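Local structure of beta-n-acetylhexosaminidase (Streptococcus pneumoniae, 4AZI) at residues 37-42 against 347-352; 55-60 against 67-72; 277-282 against 324-329. The protein hydrolyses terminal, non-reducing beta-linked N-acetylglucosamine residues from glycans as an exo-acting family 20 glycoside hydrolase. The protein carries 2 engineered substitutions. All blocks are in the same frame, centred on the assembly; numbering follows the deposited sequence.

Contact 1: residues 37-42 against 347-352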
loop_
_atom_site.group_PDB
_atom_site.type_symbol
_atom_site.label_atom_id
_atom_site.label_comp_id
_atom_site.label_asym_id
_atom_site.label_seq_id
_atom_site.Cartn_x
_atom_site.Cartn_y
_atom_site.Cartn_z
ATOM N N LEU A 37 -17.099 3.930 -5.411
ATOM C CA LEU A 37 -17.478 2.812 -4.555
ATOM C C LEU A 37 -17.360 3.175 -3.072
ATOM O O LEU A 37 -17.834 2.435 -2.210
ATOM C CB LEU A 37 -16.644 1.566 -4.896
ATOM C CG LEU A 37 -16.881 0.927 -6.278
ATOM C CD1 LEU A 37 -15.835 -0.135 -6.588
ATOM C CD2 LEU A 37 -18.285 0.351 -6.401
ATOM N N GLY A 38 -16.739 4.317 -2.787
ATOM C CA GLY A 38 -16.672 4.843 -1.419
ATOM C C GLY A 38 -15.461 4.460 -0.592
ATOM O O GLY A 38 -15.489 4.559 0.647
ATOM N N TYR A 39 -14.396 4.036 -1.270
ATOM C CA TYR A 39 -13.081 3.845 -0.652
ATOM C C TYR A 39 -12.513 5.184 -0.196
ATOM O O TYR A 39 -13.008 6.234 -0.599
ATOM C CB TYR A 39 -12.115 3.194 -1.651
ATOM C CG TYR A 39 -12.404 1.741 -1.915
ATOM C CD1 TYR A 39 -13.409 1.351 -2.815
ATOM C CD2 TYR A 39 -11.673 0.746 -1.266
ATOM C CE1 TYR A 39 -13.687 0.014 -3.046
ATOM C CE2 TYR A 39 -11.937 -0.597 -1.494
ATOM C CZ TYR A 39 -12.944 -0.958 -2.388
ATOM O OH TYR A 39 -13.200 -2.292 -2.597
ATOM N N SER A 40 -11.475 5.148 0.640
ATOM C CA SER A 40 -10.841 6.377 1.093
ATOM C C SER A 40 -9.410 6.555 0.573
ATOM O O SER A 40 -8.897 7.674 0.551
ATOM C CB SER A 40 -10.859 6.465 2.630
ATOM O OG SER A 40 -10.172 5.365 3.198
ATOM N N ASP A 41 -8.769 5.458 0.173
ATOM C CA ASP A 41 -7.344 5.483 -0.181
ATOM C C ASP A 41 -6.979 4.503 -1.290
ATOM O O ASP A 41 -7.604 3.451 -1.421
ATOM C CB ASP A 41 -6.488 5.138 1.049
ATOM C CG ASP A 41 -6.682 6.116 2.198
ATOM O OD1 ASP A 41 -5.982 7.154 2.238
ATOM O OD2 ASP A 41 -7.536 5.842 3.066
ATOM N N VAL A 42 -5.940 4.849 -2.052
ATOM C CA VAL A 42 -5.260 3.906 -2.941
ATOM C C VAL A 42 -3.865 3.634 -2.372
ATOM O O VAL A 42 -3.073 4.561 -2.177
ATOM C CB VAL A 42 -5.167 4.434 -4.398
ATOM C CG1 VAL A 42 -4.274 3.544 -5.249
ATOM C CG2 VAL A 42 -6.546 4.524 -5.030
ATOM N N THR A 347 -15.902 -3.729 -6.105
ATOM C CA THR A 347 -17.342 -3.512 -5.960
ATOM C C THR A 347 -17.951 -4.476 -4.935
ATOM O O THR A 347 -18.740 -4.060 -4.082
ATOM C CB THR A 347 -18.065 -3.635 -7.323
ATOM O OG1 THR A 347 -17.501 -2.694 -8.245
ATOM C CG2 THR A 347 -19.560 -3.370 -7.185
ATOM N N ALA A 348 -17.562 -5.748 -5.015
ATOM C CA ALA A 348 -18.019 -6.773 -4.073
ATOM C C ALA A 348 -17.701 -6.431 -2.609
ATOM O O ALA A 348 -18.570 -6.541 -1.742
ATOM C CB ALA A 348 -17.438 -8.129 -4.446
ATOM N N PHE A 349 -16.466 -6.003 -2.351
ATOM C CA PHE A 349 -16.036 -5.578 -1.004
ATOM C C PHE A 349 -16.855 -4.371 -0.511
ATOM O O PHE A 349 -17.279 -4.335 0.642
ATOM C CB PHE A 349 -14.530 -5.275 -0.997
ATOM C CG PHE A 349 -13.911 -5.193 0.383
ATOM C CD1 PHE A 349 -14.255 -6.102 1.387
ATOM C CD2 PHE A 349 -12.946 -4.224 0.663
ATOM C CE1 PHE A 349 -13.668 -6.023 2.650
ATOM C CE2 PHE A 349 -12.358 -4.144 1.922
ATOM C CZ PHE A 349 -12.717 -5.047 2.915
ATOM N N ALA A 350 -17.088 -3.399 -1.393
ATOM C CA ALA A 350 -17.909 -2.239 -1.044
ATOM C C ALA A 350 -19.365 -2.644 -0.795
ATOM O O ALA A 350 -19.973 -2.207 0.184
ATOM C CB ALA A 350 -17.821 -1.168 -2.122
ATOM N N ASP A 351 -19.908 -3.492 -1.672
ATOM C CA ASP A 351 -21.306 -3.935 -1.565
ATOM C C ASP A 351 -21.609 -4.756 -0.317
ATOM O O ASP A 351 -22.704 -4.660 0.241
ATOM C CB ASP A 351 -21.742 -4.694 -2.822
ATOM C CG ASP A 351 -22.094 -3.767 -3.967
ATOM O OD1 ASP A 351 -22.241 -2.547 -3.729
ATOM O OD2 ASP A 351 -22.225 -4.248 -5.107
ATOM N N HIS A 352 -20.646 -5.559 0.116
ATOM C CA HIS A 352 -20.802 -6.358 1.328
ATOM C C HIS A 352 -20.651 -5.547 2.588
ATOM O O HIS A 352 -20.993 -6.017 3.671
ATOM C CB HIS A 352 -19.821 -7.528 1.333
ATOM C CG HIS A 352 -20.245 -8.683 0.459
ATOM N ND1 HIS A 352 -21.418 -9.331 0.626
ATOM C CD2 HIS A 352 -19.598 -9.312 -0.601
ATOM C CE1 HIS A 352 -21.520 -10.314 -0.287
ATOM N NE2 HIS A 352 -20.406 -10.301 -1.037
#
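The closed (beta/alpha)8 barrel of this catalytic module brings helix 339-352, which follows its eighth strand, beside the turn that leads from helix 24-37 into the second strand, 41-45. Leu37, the final residue of helix 24-37, meets Thr347 with its forked end. Its CG lies anti to the carbonyl carbon (chi1 -67°), and both methyls straddle the threonine hydroxyl oxygen, CD1 at 3.5 Å from OG1 and CD2 at 3.6 Å from it. The two side chains cross at about a right angle. That oxygen is hydrogen-bonded to the carbonyl of Phe343 one turn back, so the leucine packs on a polar atom whose needs are already met. At the base of the same residue, Leu37 O lies 3.6 Å from Ala350 CB, whose small size lets the chains come close. Gly38 then leaves the helix with positive phi (92°), turning the backbone toward the strand. Tyr39 follows and sends its phenol across the axis of the Phe349 side chain. Its hydroxyl bonds to the carbonyl O of Met346, one residue before 347-352 in the same helix, while the ring meets Phe357 edge-to-face. Reaching the helix thus, Tyr39 OH lies in the plane of the Phe349 ring, at its edge, 3.8 Å from CD2 and 3.6 Å from Phe349 CB.

Contact 2: residues 55-60 against 67-72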
loop_
_atom_site.group_PDB
_atom_site.type_symbol
_atom_site.label_atom_id
_atom_site.label_comp_id
_atom_site.label_asym_id
_atom_site.label_seq_id
_atom_site.Cartn_x
_atom_site.Cartn_y
_atom_site.Cartn_z
ATOM N N LEU A 55 12.216 9.975 -9.217
ATOM C CA LEU A 55 12.113 11.405 -8.994
ATOM C C LEU A 55 12.925 12.142 -10.054
ATOM O O LEU A 55 13.824 11.563 -10.666
ATOM C CB LEU A 55 12.669 11.768 -7.611
ATOM C CG LEU A 55 12.240 10.958 -6.385
ATOM C CD1 LEU A 55 13.186 11.209 -5.219
ATOM C CD2 LEU A 55 10.798 11.269 -6.009
ATOM N N ASP A 56 12.630 13.427 -10.237
ATOM C CA ASP A 56 13.392 14.268 -11.153
ATOM C C ASP A 56 14.869 14.340 -10.778
ATOM O O ASP A 56 15.724 14.248 -11.657
ATOM C CB ASP A 56 12.787 15.668 -11.242
ATOM C CG ASP A 56 11.409 15.661 -11.873
ATOM O OD1 ASP A 56 11.149 14.794 -12.734
ATOM O OD2 ASP A 56 10.584 16.522 -11.508
ATOM N N ASP A 57 15.152 14.501 -9.481
ATOM C CA ASP A 57 16.516 14.425 -8.963
ATOM C C ASP A 57 16.731 13.181 -8.104
ATOM O O ASP A 57 16.149 13.049 -7.021
ATOM C CB ASP A 57 16.897 15.665 -8.132
ATOM C CG ASP A 57 18.295 15.547 -7.540
ATOM O OD1 ASP A 57 19.165 14.946 -8.197
ATOM O OD2 ASP A 57 18.537 16.040 -6.422
ATOM N N MET A 58 17.606 12.302 -8.578
ATOM C CA MET A 58 17.878 11.033 -7.914
ATOM C C MET A 58 19.293 10.984 -7.346
ATOM O O MET A 58 19.853 9.904 -7.162
ATOM C CB MET A 58 17.640 9.864 -8.884
ATOM C CG MET A 58 16.178 9.599 -9.195
ATOM S SD MET A 58 15.216 9.097 -7.751
ATOM C CE MET A 58 15.707 7.393 -7.534
ATOM N N THR A 59 19.863 12.157 -7.072
ATOM C CA THR A 59 21.198 12.258 -6.486
ATOM C C THR A 59 21.173 11.677 -5.077
ATOM O O THR A 59 20.303 12.015 -4.277
ATOM C CB THR A 59 21.687 13.728 -6.430
ATOM O OG1 THR A 59 21.702 14.284 -7.748
ATOM C CG2 THR A 59 23.081 13.823 -5.827
ATOM N N ILE A 60 22.139 10.810 -4.783
ATOM C CA ILE A 60 22.235 10.161 -3.479
ATOM C C ILE A 60 23.594 10.432 -2.851
ATOM O O ILE A 60 24.628 10.299 -3.507
ATOM C CB ILE A 60 22.003 8.624 -3.587
ATOM C CG1 ILE A 60 20.581 8.291 -4.066
ATOM C CG2 ILE A 60 22.316 7.919 -2.272
ATOM C CD1 ILE A 60 19.460 8.829 -3.203
ATOM N N TYR A 67 26.390 9.774 -5.484
ATOM C CA TYR A 67 26.037 9.062 -6.697
ATOM C C TYR A 67 25.152 10.024 -7.467
ATOM O O TYR A 67 24.104 10.458 -6.968
ATOM C CB TYR A 67 25.296 7.751 -6.374
ATOM C CG TYR A 67 25.983 6.882 -5.320
ATOM C CD1 TYR A 67 25.921 7.220 -3.970
ATOM C CD2 TYR A 67 26.700 5.739 -5.676
ATOM C CE1 TYR A 67 26.547 6.452 -3.002
ATOM C CE2 TYR A 67 27.328 4.950 -4.709
ATOM C CZ TYR A 67 27.248 5.319 -3.375
ATOM O OH TYR A 67 27.854 4.569 -2.387
ATOM N N ALA A 68 25.608 10.388 -8.661
ATOM C CA ALA A 68 24.951 11.401 -9.496
ATOM C C ALA A 68 23.571 10.951 -9.960
ATOM O O ALA A 68 23.341 9.757 -10.171
ATOM C CB ALA A 68 25.828 11.744 -10.687
ATOM N N SER A 69 22.663 11.910 -10.129
ATOM C CA SER A 69 21.278 11.617 -10.512
ATOM C C SER A 69 21.121 10.726 -11.746
ATOM O O SER A 69 20.355 9.773 -11.704
ATOM C CB SER A 69 20.457 12.901 -10.681
ATOM O OG SER A 69 19.111 12.602 -11.038
ATOM N N ASP A 70 21.836 11.034 -12.830
ATOM C CA ASP A 70 21.736 10.256 -14.077
ATOM C C ASP A 70 22.165 8.804 -13.901
ATOM O O ASP A 70 21.578 7.904 -14.494
ATOM C CB ASP A 70 22.581 10.871 -15.201
ATOM C CG ASP A 70 22.004 12.162 -15.743
ATOM O OD1 ASP A 70 20.788 12.423 -15.586
ATOM O OD2 ASP A 70 22.795 12.923 -16.342
ATOM N N ASP A 71 23.211 8.590 -13.107
ATOM C CA ASP A 71 23.747 7.253 -12.874
ATOM C C ASP A 71 22.808 6.408 -12.028
ATOM O O ASP A 71 22.683 5.197 -12.242
ATOM C CB ASP A 71 25.110 7.335 -12.203
ATOM C CG ASP A 71 26.155 7.972 -13.093
ATOM O OD1 ASP A 71 25.926 8.066 -14.319
ATOM O OD2 ASP A 71 27.203 8.372 -12.562
ATOM N N VAL A 72 22.148 7.056 -11.071
ATOM C CA VAL A 72 21.174 6.379 -10.216
ATOM C C VAL A 72 19.960 5.969 -11.050
ATOM O O VAL A 72 19.522 4.814 -10.999
ATOM C CB VAL A 72 20.779 7.256 -9.013
ATOM C CG1 VAL A 72 19.566 6.687 -8.295
ATOM C CG2 VAL A 72 21.957 7.394 -8.052
#
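Two backbone bonds join Ile60 and Tyr67 as an antiparallel hydrogen-bonded pair, after which the second segment passes through Ala68, at the N-cap position, into helix 69-83. Both bonds are nearly straight: Ile60 N reaches Tyr67 O at 3.0 Å in the carbonyl plane, and Tyr67 N reaches Ile60 O at 2.7 Å, almost along the C=O axis. The two side chains of the pair share one face of the small sheet and cross obliquely, Ile60 CG2 resting 4.0 Å from Tyr67 CD1. The Tyr67 ring also presents its edge to Ile60 O, and Phe158 meets that ring edge-to-face.

Upstream of the pair, the chain is held by side chains rather than by strand pairing. Ser69, in the first turn of the helix, has OG anti to its backbone N (chi1 -179°), which carries the oxygen across to accept from Met58 N at 2.9 Å in a nearly linear bond. Asp57 OD1 collects two donors from one residue: Thr59 OG1, at 2.7 Å, arrives along the syn lone pair, whereas Thr59 N comes from well above the carboxylate plane. The second of these closes an Asx turn. Next to these bonds, Met58 and Val72 cross at about a right angle, with Met58 CB 3.8 Å from Val72 CG1, and the Met58 carbonyl O presses on Val72 CB. The methionine chain is bent at chi2 and chi3, and it packs on Leu162 and Tyr166 of helix 153-170.

The whole is a short beta hairpin, strands 60-62 and 65-67, running directly into a helix, with an Asx turn at its entrance: an excursion from the barrel between its second and third strands.

Contact 3: residues 277-282 against 324-329; sequences GDWYYI and SMLSIW. With OAN (O-(2-acetamido-2-deoxy D-glucopyranosylidene) amino-N-phenylcarbamate), chain C.
Part of the wall of the sugar-binding pocket is built here by the last two strands of the barrel, 271-282 and 321-329, which run parallel with helix 294-303 between them in sequence. Their backbones are stitched by Tyr281, whose N donates to Ser327 O at 3.0 Å and whose O accepts from Trp329 N at 2.8 Å. Side chains alternate from there. On the face bearing Tyr280, Ile282 and Trp329, the indole turns its edge onto the phenol ring in a T-shaped stack with planes at 66°. Trp329 NE1 stands 3.1 Å above the centre of the Tyr280 ring, and Gly277 CA covers the opposite face, so the phenol is clasped between them and its rotation is restricted. Held in this way, Tyr280 OH donates a 2.6 Å hydrogen bond to the acetamido oxygen OAN of the bound inhibitor. One face of the Trp329 indole carries the sugar, with ligand atom CAE 3.6 Å above its plane and offset toward the rim, while Ile282 CD1 touches the exocyclic OAM at 3.4 Å. The ligand is also hydrogen-bonded to Asp331, Tyr292, Arg19, Glu183 and Asp182.

Away from the pocket, Trp279 CB packs on Leu326 CD1, and the buried carbonyl O of Trp279 finds no polar partner, facing Leu326 CG instead. A tyrosine gripping the acetamido group and a tryptophan platform under the pyranose are hallmarks of the family 20 active site, consistent with substrate-assisted catalysis, in which the corresponding acetamido oxygen of the substrate acts as the nucleophile.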
loop_
_atom_site.group_PDB
_atom_site.type_symbol
_atom_site.label_atom_id
_atom_site.label_comp_id
_atom_site.label_asym_id
_atom_site.label_seq_id
_atom_site.Cartn_x
_atom_site.Cartn_y
_atom_site.Cartn_z
ATOM N N GLY A 277 -5.179 -11.473 4.011
ATOM C CA GLY A 277 -4.837 -12.337 2.877
ATOM C C GLY A 277 -6.063 -12.942 2.200
ATOM O O GLY A 277 -6.024 -13.309 1.024
ATOM N N ASP A 278 -7.164 -13.020 2.939
ATOM C CA ASP A 278 -8.439 -13.500 2.395
ATOM C C ASP A 278 -8.875 -12.698 1.168
ATOM O O ASP A 278 -9.552 -13.218 0.285
ATOM C CB ASP A 278 -9.529 -13.422 3.477
ATOM C CG ASP A 278 -9.427 -14.539 4.506
ATOM O OD1 ASP A 278 -8.554 -15.428 4.354
ATOM O OD2 ASP A 278 -10.221 -14.527 5.473
ATOM N N TRP A 279 -8.487 -11.425 1.124
ATOM C CA TRP A 279 -8.879 -10.528 0.034
ATOM C C TRP A 279 -7.833 -10.341 -1.059
ATOM O O TRP A 279 -7.965 -9.440 -1.893
ATOM C CB TRP A 279 -9.339 -9.174 0.602
ATOM C CG TRP A 279 -10.413 -9.293 1.669
ATOM C CD1 TRP A 279 -11.540 -10.105 1.650
ATOM C CD2 TRP A 279 -10.495 -8.563 2.946
ATOM N NE1 TRP A 279 -12.280 -9.948 2.799
ATOM C CE2 TRP A 279 -11.713 -9.037 3.614
ATOM C CE3 TRP A 279 -9.702 -7.612 3.585
ATOM C CZ2 TRP A 279 -12.103 -8.559 4.865
ATOM C CZ3 TRP A 279 -10.102 -7.141 4.844
ATOM C CH2 TRP A 279 -11.281 -7.598 5.462
ATOM N N TYR A 280 -6.798 -11.184 -1.077
ATOM C CA TYR A 280 -5.719 -11.091 -2.077
ATOM C C TYR A 280 -6.173 -11.606 -3.452
ATOM O O TYR A 280 -6.873 -12.615 -3.534
ATOM C CB TYR A 280 -4.502 -11.912 -1.629
ATOM C CG TYR A 280 -3.560 -11.249 -0.636
ATOM C CD1 TYR A 280 -3.905 -10.061 0.016
ATOM C CD2 TYR A 280 -2.327 -11.826 -0.336
ATOM C CE1 TYR A 280 -3.041 -9.462 0.931
ATOM C CE2 TYR A 280 -1.460 -11.237 0.574
ATOM C CZ TYR A 280 -1.812 -10.050 1.194
ATOM O OH TYR A 280 -0.942 -9.457 2.096
ATOM N N TYR A 281 -5.762 -10.921 -4.517
ATOM C CA TYR A 281 -5.905 -11.436 -5.890
ATOM C C TYR A 281 -4.630 -11.212 -6.694
ATOM O O TYR A 281 -4.142 -10.085 -6.774
ATOM C CB TYR A 281 -7.088 -10.805 -6.632
ATOM C CG TYR A 281 -7.140 -11.199 -8.106
ATOM C CD1 TYR A 281 -7.200 -12.546 -8.488
ATOM C CD2 TYR A 281 -7.105 -10.229 -9.115
ATOM C CE1 TYR A 281 -7.230 -12.913 -9.827
ATOM C CE2 TYR A 281 -7.141 -10.588 -10.462
ATOM C CZ TYR A 281 -7.206 -11.934 -10.811
ATOM O OH TYR A 281 -7.241 -12.308 -12.142
ATOM N N ILE A 282 -4.106 -12.291 -7.279
ATOM C CA ILE A 282 -2.940 -12.232 -8.163
ATOM C C ILE A 282 -3.465 -12.208 -9.590
ATOM O O ILE A 282 -4.234 -13.094 -9.982
ATOM C CB ILE A 282 -1.998 -13.452 -7.958
ATOM C CG1 ILE A 282 -1.396 -13.450 -6.541
ATOM C CG2 ILE A 282 -0.889 -13.475 -9.005
ATOM C CD1 ILE A 282 -0.851 -14.800 -6.097
ATOM N N SER A 324 -9.495 -1.213 6.606
ATOM C CA SER A 324 -9.187 -2.435 5.886
ATOM C C SER A 324 -8.693 -2.171 4.474
ATOM O O SER A 324 -9.048 -1.160 3.852
ATOM C CB SER A 324 -10.418 -3.349 5.835
ATOM O OG SER A 324 -10.689 -3.909 7.103
ATOM N N MET A 325 -7.881 -3.099 3.978
ATOM C CA MET A 325 -7.273 -2.985 2.664
ATOM C C MET A 325 -7.439 -4.278 1.856
ATOM O O MET A 325 -7.120 -5.359 2.335
ATOM C CB MET A 325 -5.792 -2.633 2.818
ATOM C CG MET A 325 -5.021 -2.521 1.511
ATOM S SD MET A 325 -3.587 -1.432 1.665
ATOM C CE MET A 325 -2.459 -2.453 2.603
ATOM N N LEU A 326 -7.958 -4.147 0.639
ATOM C CA LEU A 326 -8.024 -5.254 -0.316
ATOM C C LEU A 326 -6.860 -5.111 -1.307
ATOM O O LEU A 326 -6.564 -4.002 -1.771
ATOM C CB LEU A 326 -9.381 -5.272 -1.030
ATOM C CG LEU A 326 -9.666 -6.386 -2.041
ATOM C CD1 LEU A 326 -11.091 -6.899 -1.894
ATOM C CD2 LEU A 326 -9.409 -5.901 -3.462
ATOM N N SER A 327 -6.208 -6.227 -1.630
ATOM C CA SER A 327 -4.904 -6.176 -2.286
ATOM C C SER A 327 -4.810 -6.918 -3.615
ATOM O O SER A 327 -5.148 -8.108 -3.705
ATOM C CB SER A 327 -3.812 -6.686 -1.351
ATOM O OG SER A 327 -3.908 -6.118 -0.056
ATOM N N ILE A 328 -4.315 -6.199 -4.626
ATOM C CA ILE A 328 -4.120 -6.726 -5.980
ATOM C C ILE A 328 -2.622 -6.909 -6.222
ATOM O O ILE A 328 -1.870 -5.936 -6.227
ATOM C CB ILE A 328 -4.708 -5.785 -7.058
ATOM C CG1 ILE A 328 -6.169 -5.403 -6.751
ATOM C CG2 ILE A 328 -4.610 -6.413 -8.447
ATOM C CD1 ILE A 328 -7.117 -6.568 -6.475
ATOM N N TRP A 329 -2.184 -8.151 -6.400
ATOM C CA TRP A 329 -0.750 -8.426 -6.540
ATOM C C TRP A 329 -0.349 -8.842 -7.933
ATOM O O TRP A 329 -1.173 -9.332 -8.708
ATOM C CB TRP A 329 -0.294 -9.461 -5.522
ATOM C CG TRP A 329 -0.536 -9.080 -4.076
ATOM C CD1 TRP A 329 -1.592 -9.487 -3.265
ATOM C CD2 TRP A 329 0.301 -8.224 -3.209
ATOM N NE1 TRP A 329 -1.472 -8.964 -1.999
ATOM C CE2 TRP A 329 -0.366 -8.189 -1.901
ATOM C CE3 TRP A 329 1.477 -7.496 -3.386
ATOM C CZ2 TRP A 329 0.146 -7.463 -0.829
ATOM C CZ3 TRP A 329 1.987 -6.768 -2.291
ATOM C CH2 TRP A 329 1.339 -6.756 -1.047
HETATM C CAH OAN C . 2.818 -8.884 2.432
HETATM C CAG OAN C . 2.490 -9.839 1.275
HETATM O OAN OAN C . 1.327 -10.100 1.003
HETATM N NAI OAN C . 3.545 -10.344 0.632
HETATM C CAB OAN C . 3.470 -11.270 -0.518
HETATM C CAC OAN C . 3.264 -10.472 -1.807
HETATM O OAJ OAN C . 4.530 -9.985 -2.270
HETATM C CAD OAN C . 2.615 -11.327 -2.886
HETATM O OAK OAN C . 2.487 -10.520 -4.049
HETATM C CAE OAN C . 1.224 -11.775 -2.412
HETATM C CAF OAN C . 0.477 -12.688 -3.389
HETATM O OAM OAN C . 1.164 -13.935 -3.530
HETATM O OAL OAN C . 1.256 -12.438 -1.120
HETATM C CAA OAN C . 2.373 -12.341 -0.336
HETATM N NAY OAN C . 2.489 -13.219 0.638
HETATM O OAQ OAN C . 1.486 -14.138 0.738
HETATM C CAP OAN C . 1.879 -15.352 1.225
HETATM O OAR OAN C . 1.039 -16.231 1.422
HETATM N NAO OAN C . 3.191 -15.512 1.458
HETATM C CAS OAN C . 3.763 -16.611 1.974
HETATM C CAT OAN C . 4.613 -16.454 3.069
HETATM C CAU OAN C . 5.239 -17.560 3.644
HETATM C CAV OAN C . 5.014 -18.834 3.126
HETATM C CAW OAN C . 4.164 -19.002 2.025
HETATM C CAX OAN C . 3.540 -17.893 1.445
#

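Contacts 1 and 3 are buried and belong to one barrel, their centres about 13 Å apart, whereas contact 2 lies toward the periphery, its centre about 38 Å from that of the first and 33 Å from that of the third. Phe349 joins the inner two: its CE1 packs 3.7 Å from Trp279 CZ2, and its CB touches Leu326, so the helix of contact 1 covers the strands of contact 3. Chemistry follows place. Contact 1 has no hydrogen bond across its segments and relies on van der Waals packing, much of it of carbon against oxygens, the hydroxyls being bonded to helix carbonyls; contact 2 fastens partly exposed chain with polar side chains and a hairpin pair; contact 3 couples parallel-sheet bonding to aromatic rings that grip the ligand.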